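Local coordinates for cypemycin cysteine dehydrogenase (decarboxylating) (Streptomyces sp, PDB 6JDD), which catalyses the oxidative decarboxylation of the C-terminal cysteine of the cypemycin precursor peptide, as a homooligomeric FAD-containing flavoprotein of linaridin biosynthesis, at residues S43-P46 against A47-R50; P94-L97 against D98-M101; A108-P111 against A112-M115; N133-V136 against E137-Q141. All coordinates share one frame; numbering follows the deposited sequence.

Interaction 1: S43-P46 against A47-R50. With FAD (flavin-adenine dinucleotide), chain B.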
loop_
_atom_site.group_PDB
_atom_site.type_symbol
_atom_site.label_atom_id
_atom_site.label_comp_id
_atom_site.label_asym_id
_atom_site.label_seq_id
_atom_site.Cartn_x
_atom_site.Cartn_y
_atom_site.Cartn_z
ATOM N N SER A 43 17.892 21.453 -12.609
ATOM C CA SER A 43 17.349 20.991 -11.306
ATOM C C SER A 43 15.894 21.459 -11.216
ATOM O O SER A 43 15.561 22.508 -11.745
ATOM C CB SER A 43 18.195 21.449 -10.125
ATOM O OG SER A 43 18.270 22.866 -10.024
ATOM N N VAL A 44 15.043 20.671 -10.609
ATOM C CA VAL A 44 13.596 20.984 -10.578
ATOM C C VAL A 44 13.102 20.731 -9.157
ATOM O O VAL A 44 13.301 19.655 -8.641
ATOM C CB VAL A 44 12.834 20.110 -11.589
ATOM C CG1 VAL A 44 11.366 20.441 -11.596
ATOM C CG2 VAL A 44 13.392 20.211 -12.987
ATOM N N THR A 45 12.427 21.688 -8.556
ATOM C CA THR A 45 11.917 21.560 -7.172
ATOM C C THR A 45 10.694 20.682 -7.231
ATOM O O THR A 45 10.020 20.654 -8.241
ATOM C CB THR A 45 11.531 22.876 -6.487
ATOM O OG1 THR A 45 10.373 23.470 -7.089
ATOM C CG2 THR A 45 12.686 23.850 -6.443
ATOM N N PRO A 46 10.394 19.962 -6.136
ATOM C CA PRO A 46 9.154 19.208 -6.041
ATOM C C PRO A 46 7.960 20.074 -6.525
ATOM O O PRO A 46 7.195 19.637 -7.305
ATOM C CB PRO A 46 9.161 18.865 -4.549
ATOM C CG PRO A 46 10.614 18.665 -4.241
ATOM C CD PRO A 46 11.251 19.837 -4.948
ATOM N N ALA A 47 7.838 21.298 -6.024
ATOM C CA ALA A 47 6.717 22.180 -6.396
ATOM C C ALA A 47 6.689 22.295 -7.915
ATOM O O ALA A 47 5.639 22.150 -8.516
ATOM C CB ALA A 47 6.852 23.527 -5.728
ATOM N N ALA A 48 7.816 22.599 -8.540
ATOM C CA ALA A 48 7.860 22.849 -10.006
ATOM C C ALA A 48 7.463 21.572 -10.753
ATOM O O ALA A 48 6.949 21.646 -11.869
ATOM C CB ALA A 48 9.241 23.287 -10.411
ATOM N N SER A 49 7.721 20.426 -10.148
ATOM C CA SER A 49 7.457 19.097 -10.749
ATOM C C SER A 49 5.945 18.855 -10.758
ATOM O O SER A 49 5.569 17.931 -11.384
ATOM C CB SER A 49 8.198 17.974 -10.045
ATOM O OG SER A 49 7.589 17.675 -8.776
ATOM N N ARG A 50 5.133 19.703 -10.144
ATOM C CA ARG A 50 3.653 19.642 -10.271
ATOM C C ARG A 50 3.224 20.431 -11.503
ATOM O O ARG A 50 2.047 20.361 -11.817
ATOM C CB ARG A 50 2.930 20.240 -9.047
ATOM C CG ARG A 50 3.118 19.477 -7.733
ATOM C CD ARG A 50 2.423 20.139 -6.523
ATOM N NE ARG A 50 2.925 21.464 -6.077
ATOM C CZ ARG A 50 3.287 21.816 -4.811
ATOM N NH1 ARG A 50 3.222 20.954 -3.812
ATOM N NH2 ARG A 50 3.728 23.046 -4.538
HETATM P PA FAD B . 10.197 23.702 -2.957
HETATM O O1A FAD B . 11.438 22.873 -2.891
HETATM O O2A FAD B . 8.987 23.113 -3.601
HETATM O O5B FAD B . 9.820 24.212 -1.483
HETATM C C5B FAD B . 8.924 23.406 -0.678
HETATM C C4B FAD B . 9.150 23.715 0.781
HETATM O O4B FAD B . 9.320 22.472 1.510
HETATM C C3B FAD B . 10.391 24.558 1.105
HETATM O O3B FAD B . 10.143 25.446 2.189
HETATM C C2B FAD B . 11.429 23.495 1.476
HETATM O O2B FAD B . 12.447 23.994 2.316
HETATM C C1B FAD B . 10.553 22.474 2.193
HETATM N N9A FAD B . 11.090 21.119 2.168
HETATM C C8A FAD B . 12.410 20.741 2.148
HETATM N N7A FAD B . 12.560 19.437 2.127
HETATM C C5A FAD B . 11.264 18.932 2.133
HETATM C C6A FAD B . 10.751 17.621 2.119
HETATM N N6A FAD B . 11.509 16.529 2.095
HETATM N N1A FAD B . 9.404 17.482 2.132
HETATM C C2A FAD B . 8.644 18.585 2.156
HETATM N N3A FAD B . 9.014 19.863 2.171
HETATM C C4A FAD B . 10.354 19.966 2.158
HETATM N N1 FAD B . 4.882 31.356 -5.961
HETATM C C2 FAD B . 5.609 32.378 -6.467
HETATM O O2 FAD B . 6.520 32.892 -5.814
HETATM N N3 FAD B . 5.376 32.884 -7.707
HETATM C C4 FAD B . 4.386 32.388 -8.520
HETATM O O4 FAD B . 4.210 32.873 -9.628
HETATM C C4X FAD B . 3.606 31.323 -8.028
HETATM N N5 FAD B . 2.659 30.838 -8.789
HETATM C C5X FAD B . 1.914 29.803 -8.288
HETATM C C6 FAD B . 0.892 29.268 -9.092
HETATM C C7 FAD B . 0.105 28.229 -8.655
HETATM C C7M FAD B . -0.981 27.681 -9.543
HETATM C C8 FAD B . 0.327 27.682 -7.367
HETATM C C8M FAD B . -0.521 26.542 -6.866
HETATM C C9 FAD B . 1.328 28.198 -6.569
HETATM C C9A FAD B . 2.137 29.260 -7.008
HETATM N N10 FAD B . 3.156 29.804 -6.228
HETATM C C10 FAD B . 3.922 30.850 -6.706
HETATM C "C1'" FAD B . 3.417 29.262 -4.882
HETATM C "C2'" FAD B . 4.607 28.322 -4.867
HETATM O "O2'" FAD B . 4.309 27.157 -5.630
HETATM C "C3'" FAD B . 4.966 27.913 -3.437
HETATM O "O3'" FAD B . 5.471 29.045 -2.735
HETATM C "C4'" FAD B . 5.989 26.778 -3.360
HETATM O "O4'" FAD B . 6.242 26.451 -1.992
HETATM C "C5'" FAD B . 7.293 27.128 -4.039
HETATM O "O5'" FAD B . 8.275 26.090 -3.768
HETATM P P FAD B . 9.665 26.099 -4.568
HETATM O O1P FAD B . 10.253 27.468 -4.478
HETATM O O2P FAD B . 9.438 25.497 -5.915
HETATM O O3P FAD B . 10.543 25.090 -3.682
#
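Thr-45 and Ala-48 meet where the chain leaves strand 39-44 and bends into a short helical turn against the diphosphate of FAD. The hydroxyl of Thr-45 stands between its own backbone N and carbonyl carbon (chi1 68°), and from there OG1 works in two directions. It accepts from Ala-48 N at 3.1 Å with a fairly straight N-H (161°), and it donates to FAD O2P at 2.5 Å. Its carbonyl is used as well: Thr-45 O takes Ser-49 N at 3.0 Å, the donor lying nearly on the extension of the C=O bond, which completes an ST motif. On the other phosphate, Ala-47 N reaches FAD O2A at 3.2 Å. Beneath the turn, Val-44 extends CG1 anti to its backbone N (chi1 -179°) and packs it on Ala-48 CB at 3.7 Å. The Arg-50 guanidinium lies with one face over Ala-47 CA, offset toward its rim. O2' of the FAD ribityl chain lies beyond the edge of the guanidinium, near its plane, too far for a hydrogen bond, and NH1 is salt-bridged to Asp-71 of a third subunit. Because the Thr-45 proton is spent on phosphate oxygen, its lone pairs remain to receive Ala-48 N-H. The Thr-45 hydroxyl and the Ala-47 amide each give a hydrogen to a different phosphate, two uncharged donors that would be expected to stabilise the negative diphosphate.

Interaction 2: P94-L97 against D98-M101. With FAD (flavin-adenine dinucleotide), chain B.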
loop_
_atom_site.group_PDB
_atom_site.type_symbol
_atom_site.label_atom_id
_atom_site.label_comp_id
_atom_site.label_asym_id
_atom_site.label_seq_id
_atom_site.Cartn_x
_atom_site.Cartn_y
_atom_site.Cartn_z
ATOM N N PRO A 94 11.722 29.654 -13.564
ATOM C CA PRO A 94 11.497 30.864 -12.781
ATOM C C PRO A 94 11.886 30.754 -11.301
ATOM O O PRO A 94 12.189 29.666 -10.839
ATOM C CB PRO A 94 9.982 30.983 -12.847
ATOM C CG PRO A 94 9.528 29.561 -12.769
ATOM C CD PRO A 94 10.521 28.829 -13.648
ATOM N N ALA A 95 11.860 31.894 -10.600
ATOM C CA ALA A 95 12.202 31.975 -9.166
ATOM C C ALA A 95 10.988 32.436 -8.408
ATOM O O ALA A 95 10.570 33.527 -8.609
ATOM C CB ALA A 95 13.327 32.902 -8.951
ATOM N N THR A 96 10.478 31.570 -7.559
ATOM C CA THR A 96 9.385 31.918 -6.623
ATOM C C THR A 96 9.903 32.922 -5.568
ATOM O O THR A 96 11.110 32.954 -5.248
ATOM C CB THR A 96 8.781 30.659 -5.980
ATOM O OG1 THR A 96 9.852 29.920 -5.384
ATOM C CG2 THR A 96 8.045 29.801 -6.993
ATOM N N LEU A 97 8.953 33.605 -4.952
ATOM C CA LEU A 97 9.145 34.419 -3.718
ATOM C C LEU A 97 9.841 33.566 -2.664
ATOM O O LEU A 97 10.882 34.012 -2.182
ATOM C CB LEU A 97 7.768 34.904 -3.273
ATOM C CG LEU A 97 7.695 35.673 -1.959
ATOM C CD1 LEU A 97 8.801 36.690 -1.847
ATOM C CD2 LEU A 97 6.372 36.377 -1.846
ATOM N N ASP A 98 9.355 32.337 -2.446
ATOM C CA ASP A 98 9.875 31.496 -1.368
ATOM C C ASP A 98 11.312 31.071 -1.695
ATOM O O ASP A 98 12.110 30.945 -0.769
ATOM C CB ASP A 98 8.955 30.318 -1.064
ATOM C CG ASP A 98 9.269 29.786 0.320
ATOM O OD1 ASP A 98 9.057 30.541 1.289
ATOM O OD2 ASP A 98 9.777 28.642 0.410
ATOM N N THR A 99 11.621 30.785 -2.935
ATOM C CA THR A 99 12.992 30.299 -3.254
ATOM C C THR A 99 13.937 31.464 -2.943
ATOM O O THR A 99 14.998 31.240 -2.328
ATOM C CB THR A 99 13.138 29.702 -4.673
ATOM O OG1 THR A 99 12.745 28.323 -4.771
ATOM C CG2 THR A 99 14.575 29.762 -5.145
ATOM N N VAL A 100 13.534 32.675 -3.312
ATOM C CA VAL A 100 14.372 33.885 -3.095
ATOM C C VAL A 100 14.506 34.204 -1.604
ATOM O O VAL A 100 15.602 34.504 -1.210
ATOM C CB VAL A 100 13.828 35.047 -3.911
ATOM C CG1 VAL A 100 14.571 36.325 -3.594
ATOM C CG2 VAL A 100 13.964 34.690 -5.374
ATOM N N MET A 101 13.441 34.075 -0.811
ATOM C CA MET A 101 13.552 34.214 0.653
ATOM C C MET A 101 14.562 33.184 1.226
ATOM O O MET A 101 15.418 33.557 2.013
ATOM C CB MET A 101 12.187 34.086 1.326
ATOM C CG MET A 101 11.168 35.104 0.915
ATOM S SD MET A 101 11.616 36.861 1.278
ATOM C CE MET A 101 12.526 37.299 -0.212
HETATM P PA FAD B . 10.197 23.702 -2.957
HETATM O O1A FAD B . 11.438 22.873 -2.891
HETATM O O2A FAD B . 8.987 23.113 -3.601
HETATM O O5B FAD B . 9.820 24.212 -1.483
HETATM C C5B FAD B . 8.924 23.406 -0.678
HETATM C C4B FAD B . 9.150 23.715 0.781
HETATM O O4B FAD B . 9.320 22.472 1.510
HETATM C C3B FAD B . 10.391 24.558 1.105
HETATM O O3B FAD B . 10.143 25.446 2.189
HETATM C C2B FAD B . 11.429 23.495 1.476
HETATM O O2B FAD B . 12.447 23.994 2.316
HETATM C C1B FAD B . 10.553 22.474 2.193
HETATM N N9A FAD B . 11.090 21.119 2.168
HETATM C C8A FAD B . 12.410 20.741 2.148
HETATM N N7A FAD B . 12.560 19.437 2.127
HETATM C C5A FAD B . 11.264 18.932 2.133
HETATM C C6A FAD B . 10.751 17.621 2.119
HETATM N N6A FAD B . 11.509 16.529 2.095
HETATM N N1A FAD B . 9.404 17.482 2.132
HETATM C C2A FAD B . 8.644 18.585 2.156
HETATM N N3A FAD B . 9.014 19.863 2.171
HETATM C C4A FAD B . 10.354 19.966 2.158
HETATM N N1 FAD B . 4.882 31.356 -5.961
HETATM C C2 FAD B . 5.609 32.378 -6.467
HETATM O O2 FAD B . 6.520 32.892 -5.814
HETATM N N3 FAD B . 5.376 32.884 -7.707
HETATM C C4 FAD B . 4.386 32.388 -8.520
HETATM O O4 FAD B . 4.210 32.873 -9.628
HETATM C C4X FAD B . 3.606 31.323 -8.028
HETATM N N5 FAD B . 2.659 30.838 -8.789
HETATM C C5X FAD B . 1.914 29.803 -8.288
HETATM C C6 FAD B . 0.892 29.268 -9.092
HETATM C C7 FAD B . 0.105 28.229 -8.655
HETATM C C7M FAD B . -0.981 27.681 -9.543
HETATM C C8 FAD B . 0.327 27.682 -7.367
HETATM C C8M FAD B . -0.521 26.542 -6.866
HETATM C C9 FAD B . 1.328 28.198 -6.569
HETATM C C9A FAD B . 2.137 29.260 -7.008
HETATM N N10 FAD B . 3.156 29.804 -6.228
HETATM C C10 FAD B . 3.922 30.850 -6.706
HETATM C "C1'" FAD B . 3.417 29.262 -4.882
HETATM C "C2'" FAD B . 4.607 28.322 -4.867
HETATM O "O2'" FAD B . 4.309 27.157 -5.630
HETATM C "C3'" FAD B . 4.966 27.913 -3.437
HETATM O "O3'" FAD B . 5.471 29.045 -2.735
HETATM C "C4'" FAD B . 5.989 26.778 -3.360
HETATM O "O4'" FAD B . 6.242 26.451 -1.992
HETATM C "C5'" FAD B . 7.293 27.128 -4.039
HETATM O "O5'" FAD B . 8.275 26.090 -3.768
HETATM P P FAD B . 9.665 26.099 -4.568
HETATM O O1P FAD B . 10.253 27.468 -4.478
HETATM O O2P FAD B . 9.438 25.497 -5.915
HETATM O O3P FAD B . 10.543 25.090 -3.682
#
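The diphosphate and flavin binding site of FAD is built here at the start of helix 97-104, where Thr-96 is the N-cap and its OG1 accepts from Thr-99 N at 3.1 Å (147°). The same OG1 lies between the backbone N and carbonyl carbon of Thr-96 (chi1 54°), a rotation that also carries it to the cofactor, and it donates to FAD O1P at 2.6 Å. Thr-99, one turn on, adds a second hydroxyl to that oxygen, its OG1 donating to FAD O1P at 2.7 Å. Two threonines therefore grip one phosphate oxygen, close to the helix N-terminus, whose dipole would probably favour the negative charge. The next amide serves the ring: Leu-97 N points to the flavin carbonyl oxygen, FAD O2, at 2.7 Å and 158°. Backbone bonds from Val-100 N to Thr-96 O and from Met-101 N to Leu-97 O set the helix going. Away from the cofactor the side chains that pack on each other are apolar. Leu-97 and Met-101 cross at a slant, with Leu-97 CD1 4.0 Å from Met-101 CG, while Val-100 CG2 sits 4.0 Å from Ala-95 CB and closes the corner between strand and helix. Asp-98 turns to the oligomer, where its OD1 forms a salt bridge with Arg-107 of a neighbouring subunit and accepts from Ala-108 N of that subunit. A parallel strand running into a helix whose N-terminus faces a cofactor phosphate is a feature of Rossmann-like folds; here Thr-96 is both the cap and a ligand.

Interaction 3: A108-P111 against A112-M115. With FAD (flavin-adenine dinucleotide), chain C.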
loop_
_atom_site.group_PDB
_atom_site.type_symbol
_atom_site.label_atom_id
_atom_site.label_comp_id
_atom_site.label_asym_id
_atom_site.label_seq_id
_atom_site.Cartn_x
_atom_site.Cartn_y
_atom_site.Cartn_z
ATOM N N ALA A 108 19.991 25.915 3.245
ATOM C CA ALA A 108 20.526 24.793 2.450
ATOM C C ALA A 108 19.635 23.564 2.639
ATOM O O ALA A 108 20.197 22.481 2.765
ATOM C CB ALA A 108 21.930 24.510 2.895
ATOM N N ASP A 109 18.310 23.736 2.667
ATOM C CA ASP A 109 17.351 22.622 2.976
ATOM C C ASP A 109 16.977 21.833 1.695
ATOM O O ASP A 109 15.998 21.030 1.696
ATOM C CB ASP A 109 16.107 23.153 3.705
ATOM C CG ASP A 109 15.412 24.312 2.999
ATOM O OD1 ASP A 109 16.046 24.900 2.092
ATOM O OD2 ASP A 109 14.287 24.645 3.409
ATOM N N SER A 110 17.679 22.104 0.601
ATOM C CA SER A 110 17.582 21.337 -0.656
ATOM C C SER A 110 18.949 21.374 -1.298
ATOM O O SER A 110 19.738 22.237 -1.031
ATOM C CB SER A 110 16.490 21.851 -1.539
ATOM O OG SER A 110 16.877 22.998 -2.271
ATOM N N PRO A 111 19.344 20.353 -2.046
ATOM C CA PRO A 111 20.699 20.347 -2.601
ATOM C C PRO A 111 20.964 21.494 -3.571
ATOM O O PRO A 111 22.056 21.900 -3.620
ATOM C CB PRO A 111 20.738 18.969 -3.290
ATOM C CG PRO A 111 19.285 18.600 -3.481
ATOM C CD PRO A 111 18.578 19.129 -2.273
ATOM N N ALA A 112 19.957 21.957 -4.325
ATOM C CA ALA A 112 20.073 23.133 -5.224
ATOM C C ALA A 112 20.351 24.372 -4.374
ATOM O O ALA A 112 21.121 25.213 -4.772
ATOM C CB ALA A 112 18.859 23.342 -6.095
ATOM N N LEU A 113 19.741 24.473 -3.205
ATOM C CA LEU A 113 20.008 25.668 -2.377
ATOM C C LEU A 113 21.396 25.586 -1.748
ATOM O O LEU A 113 22.017 26.617 -1.657
ATOM C CB LEU A 113 18.861 25.946 -1.407
ATOM C CG LEU A 113 18.064 27.174 -1.827
ATOM C CD1 LEU A 113 16.778 26.801 -2.518
ATOM C CD2 LEU A 113 17.826 28.123 -0.682
ATOM N N MET A 114 21.846 24.402 -1.337
ATOM C CA MET A 114 23.248 24.262 -0.879
ATOM C C MET A 114 24.146 24.783 -2.012
ATOM O O MET A 114 24.991 25.617 -1.768
ATOM C CB MET A 114 23.572 22.803 -0.521
ATOM C CG MET A 114 25.020 22.547 -0.110
ATOM S SD MET A 114 25.347 23.246 1.503
ATOM C CE MET A 114 24.745 21.917 2.554
ATOM N N MET A 115 23.882 24.297 -3.222
ATOM C CA MET A 115 24.660 24.608 -4.433
ATOM C C MET A 115 24.679 26.120 -4.647
ATOM O O MET A 115 25.750 26.667 -4.813
ATOM C CB MET A 115 24.002 23.879 -5.595
ATOM C CG MET A 115 24.715 24.054 -6.908
ATOM S SD MET A 115 23.815 23.217 -8.215
ATOM C CE MET A 115 22.357 24.235 -8.380
HETATM P PA FAD C . 16.192 18.173 9.058
HETATM O O1A FAD C . 15.229 18.069 10.195
HETATM O O2A FAD C . 16.506 16.938 8.282
HETATM O O5B FAD C . 15.704 19.324 8.052
HETATM C C5B FAD C . 14.842 18.958 6.945
HETATM C C4B FAD C . 14.060 20.169 6.500
HETATM O O4B FAD C . 12.654 19.822 6.411
HETATM C C3B FAD C . 14.127 21.391 7.427
HETATM O O3B FAD C . 14.127 22.603 6.684
HETATM C C2B FAD C . 12.853 21.244 8.263
HETATM O O2B FAD C . 12.399 22.473 8.787
HETATM C C1B FAD C . 11.889 20.681 7.225
HETATM N N9A FAD C . 10.794 19.909 7.800
HETATM C C8A FAD C . 10.188 20.092 9.018
HETATM N N7A FAD C . 9.228 19.223 9.239
HETATM C C5A FAD C . 9.205 18.426 8.100
HETATM C C6A FAD C . 8.411 17.327 7.721
HETATM N N6A FAD C . 7.445 16.815 8.479
HETATM N N1A FAD C . 8.658 16.770 6.512
HETATM C C2A FAD C . 9.632 17.289 5.753
HETATM N N3A FAD C . 10.440 18.316 6.004
HETATM C C4A FAD C . 10.169 18.845 7.209
HETATM N N1 FAD C . 25.015 19.763 5.122
HETATM C C2 FAD C . 25.882 20.409 5.936
HETATM O O2 FAD C . 25.588 21.493 6.443
HETATM N N3 FAD C . 27.107 19.900 6.231
HETATM C C4 FAD C . 27.539 18.700 5.721
HETATM O O4 FAD C . 28.649 18.280 6.013
HETATM C C4X FAD C . 26.664 17.997 4.870
HETATM N N5 FAD C . 27.058 16.852 4.374
HETATM C C5X FAD C . 26.190 16.188 3.549
HETATM C C6 FAD C . 26.596 14.956 3.008
HETATM C C7 FAD C . 25.777 14.235 2.172
HETATM C C7M FAD C . 26.245 12.917 1.610
HETATM C C8 FAD C . 24.494 14.741 1.848
HETATM C C8M FAD C . 23.578 13.968 0.935
HETATM C C9 FAD C . 24.084 15.950 2.373
HETATM C C9A FAD C . 24.914 16.693 3.228
HETATM N N10 FAD C . 24.531 17.916 3.776
HETATM C C10 FAD C . 25.387 18.609 4.611
HETATM C "C1'" FAD C . 23.204 18.476 3.461
HETATM C "C2'" FAD C . 22.208 18.245 4.582
HETATM O "O2'" FAD C . 21.946 16.851 4.711
HETATM C "C3'" FAD C . 20.896 18.984 4.310
HETATM O "O3'" FAD C . 21.119 20.388 4.395
HETATM C "C4'" FAD C . 19.764 18.598 5.265
HETATM O "O4'" FAD C . 18.579 19.319 4.920
HETATM C "C5'" FAD C . 20.110 18.867 6.711
HETATM O "O5'" FAD C . 18.933 18.657 7.538
HETATM P P FAD C . 19.090 18.644 9.134
HETATM O O1P FAD C . 19.857 19.857 9.544
HETATM O O2P FAD C . 19.590 17.299 9.548
HETATM O O3P FAD C . 17.563 18.803 9.601
#
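Met-114 folds back from its helix toward Ala-108, and its terminal methyl lies between that alanine and a flavin. CG runs anti to the backbone N (chi1 177°), and bends at chi2 and chi3 bring CE round to Ala-108 CB at 3.8 Å, with SD of Met-114 about as near to the same methyl. The same CE approaches N1 of the flavin at 3.4 Å. This FAD is held mainly by a fourth subunit, which reaches it through residues such as Thr-45, Thr-96 and Thr-99 of that subunit. Beside the methionine, the backbone joins in: the ribityl hydroxyl O3' of FAD donates to Ala-108 O at 2.8 Å. Ser-110 serves the helix start instead. As N-cap of helix 111-118 it holds OG between its backbone N and carbonyl carbon (chi1 80°), where it receives Leu-113 N in a weak bond of 3.4 Å; the stronger partner of this hydroxyl is Asp-68, which also takes Ala-112 N. Ser-110 O binds Met-114 N at 3.0 Å, nearly in line with the carbonyl. Pro-111, whose ring nitrogen has no hydrogen to give, occupies the first helical turn, and its O takes Met-115 N. Asp-109 is salt-bridged to Arg-102, which also packs on Ser-110 and Leu-113. Ser-110 and Pro-111 form an N-capped helix start, and the loop before it completes a flavin site shared between subunits, consistent with the homooligomeric make-up of the HFCD family.

Interaction 4: N133-V136 against E137-Q141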
loop_
_atom_site.group_PDB
_atom_site.type_symbol
_atom_site.label_atom_id
_atom_site.label_comp_id
_atom_site.label_asym_id
_atom_site.label_seq_id
_atom_site.Cartn_x
_atom_site.Cartn_y
_atom_site.Cartn_z
ATOM N N ASN A 133 6.033 42.838 0.003
ATOM C CA ASN A 133 5.794 43.734 1.156
ATOM C C ASN A 133 7.162 44.216 1.625
ATOM O O ASN A 133 8.161 43.855 1.010
ATOM C CB ASN A 133 4.965 43.036 2.230
ATOM C CG ASN A 133 5.662 41.821 2.814
ATOM O OD1 ASN A 133 6.848 41.852 3.146
ATOM N ND2 ASN A 133 4.926 40.726 2.978
ATOM N N GLU A 134 7.205 44.907 2.743
ATOM C CA GLU A 134 8.439 45.575 3.238
ATOM C C GLU A 134 9.472 44.521 3.664
ATOM O O GLU A 134 10.693 44.760 3.465
ATOM C CB GLU A 134 8.090 46.560 4.357
ATOM C CG GLU A 134 7.061 47.615 3.903
ATOM C CD GLU A 134 5.541 47.350 4.002
ATOM O OE1 GLU A 134 4.825 48.368 4.149
ATOM O OE2 GLU A 134 5.038 46.166 3.903
ATOM N N ILE A 135 8.995 43.402 4.196
ATOM C CA ILE A 135 9.875 42.358 4.748
ATOM C C ILE A 135 10.474 41.565 3.594
ATOM O O ILE A 135 11.660 41.272 3.618
ATOM C CB ILE A 135 9.057 41.489 5.690
ATOM C CG1 ILE A 135 8.760 42.281 6.958
ATOM C CG2 ILE A 135 9.766 40.190 5.967
ATOM C CD1 ILE A 135 7.771 41.590 7.837
ATOM N N VAL A 136 9.691 41.329 2.559
ATOM C CA VAL A 136 10.203 40.654 1.329
ATOM C C VAL A 136 11.300 41.525 0.692
ATOM O O VAL A 136 12.344 41.022 0.334
ATOM C CB VAL A 136 9.025 40.355 0.372
ATOM C CG1 VAL A 136 9.486 39.912 -0.991
ATOM C CG2 VAL A 136 8.076 39.319 0.958
ATOM N N GLU A 137 11.037 42.815 0.544
ATOM C CA GLU A 137 11.962 43.780 -0.098
ATOM C C GLU A 137 13.264 43.770 0.717
ATOM O O GLU A 137 14.315 43.851 0.087
ATOM C CB GLU A 137 11.303 45.155 -0.262
ATOM C CG GLU A 137 10.320 45.186 -1.442
ATOM C CD GLU A 137 9.012 46.025 -1.323
ATOM O OE1 GLU A 137 8.987 47.065 -0.542
ATOM O OE2 GLU A 137 7.970 45.674 -2.029
ATOM N N ASN A 138 13.183 43.659 2.048
ATOM C CA ASN A 138 14.423 43.669 2.864
ATOM C C ASN A 138 15.267 42.442 2.575
ATOM O O ASN A 138 16.508 42.586 2.439
ATOM C CB ASN A 138 14.189 43.861 4.365
ATOM C CG ASN A 138 14.003 45.312 4.728
ATOM O OD1 ASN A 138 14.204 46.251 3.909
ATOM N ND2 ASN A 138 13.573 45.472 5.963
ATOM N N ASN A 139 14.626 41.294 2.541
ATOM C CA ASN A 139 15.256 39.981 2.190
ATOM C C ASN A 139 15.865 39.986 0.767
ATOM O O ASN A 139 16.988 39.515 0.618
ATOM C CB ASN A 139 14.285 38.825 2.417
ATOM C CG ASN A 139 14.098 38.573 3.895
ATOM O OD1 ASN A 139 14.970 38.058 4.545
ATOM N ND2 ASN A 139 13.051 39.091 4.487
ATOM N N VAL A 140 15.190 40.567 -0.208
ATOM C CA VAL A 140 15.788 40.839 -1.556
ATOM C C VAL A 140 17.025 41.772 -1.505
ATOM O O VAL A 140 17.993 41.481 -2.269
ATOM C CB VAL A 140 14.725 41.487 -2.436
ATOM C CG1 VAL A 140 15.354 41.992 -3.709
ATOM C CG2 VAL A 140 13.600 40.516 -2.705
ATOM N N GLN A 141 16.993 42.849 -0.683
ATOM C CA GLN A 141 18.161 43.754 -0.488
ATOM C C GLN A 141 19.312 42.901 0.066
ATOM O O GLN A 141 20.489 43.166 -0.297
ATOM C CB GLN A 141 17.906 44.941 0.469
ATOM C CG GLN A 141 17.392 46.237 -0.142
ATOM C CD GLN A 141 17.491 47.368 0.877
ATOM O OE1 GLN A 141 17.557 47.168 2.110
ATOM N NE2 GLN A 141 17.521 48.604 0.368
#
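The Ile-135 and Asn-139 side chains run alongside each other in a common direction, on the flank of helix 134-142 that packs on protein. One oxygen takes both donors of the asparagine: Asn-139 ND2 reaches Ile-135 O at 2.7 Å from well above the carbonyl plane, while Asn-139 N comes to Ile-135 O at 3.2 Å from the opposite face. With CG beside the backbone N (chi1 -73°), the amide folds back along the helix; with ND2 on Ile-135 O and OD1 accepting from Gln-105, both its ends are engaged, which would hold its rotation. Next to it Val-136 and Val-140 are only loosely in touch with each other, CG1 to CG2 at 4.5 Å, but Val-136 is buried against helix 97-104. This is the crossover helix of a beta-alpha-beta unit between strands 123-127 and 149-151, and Asn-133 is its N-cap. Asn-133 OD1 accepts from Val-136 N at 2.9 Å and, weakly, from Ile-135 N, while its ND2 donates to Gln-117 of a third subunit. The outer flank is looser. Glu-137 is exposed; bent at chi2, it lays its carboxylate back beside Asn-133 O, CD to O 3.3 Å, and binds Ser-132 through OE2. The two carboxylates stay apart, Glu-137 OE1 to Glu-134 OE2 6.0 Å, with no contact between the charges. Asn-138 hangs outward, its amide merely brushing Glu-134 O, though its side chain also meets Leu-145 of the third subunit.

Overall arrangement
Interactions 2 and 3 are buried, interaction 1 partly so, and interaction 4 lies farthest out, about 20 Å from the chain's centre. Interactions 1 and 2 follow strands 39-44 and 90-95 of the same parallel sheet and bind one FAD, their centres 12 Å apart without touching; 108-115 serves a different FAD. Interaction 1 offers a hydroxyl and an amide to phosphate, interaction 2 two hydroxyls to phosphate and an amide to the flavin, whereas 108-115 uses a carbonyl and a methionine methyl, and 133-141 is helix capping and packing. Interactions 2 and 4 dock directly, Leu-97 CD1 on Val-136 CG1 at 3.4 Å, joining helices 97-104 and 134-142. Interaction 1 touches 3 through Ser-43 and Ala-112.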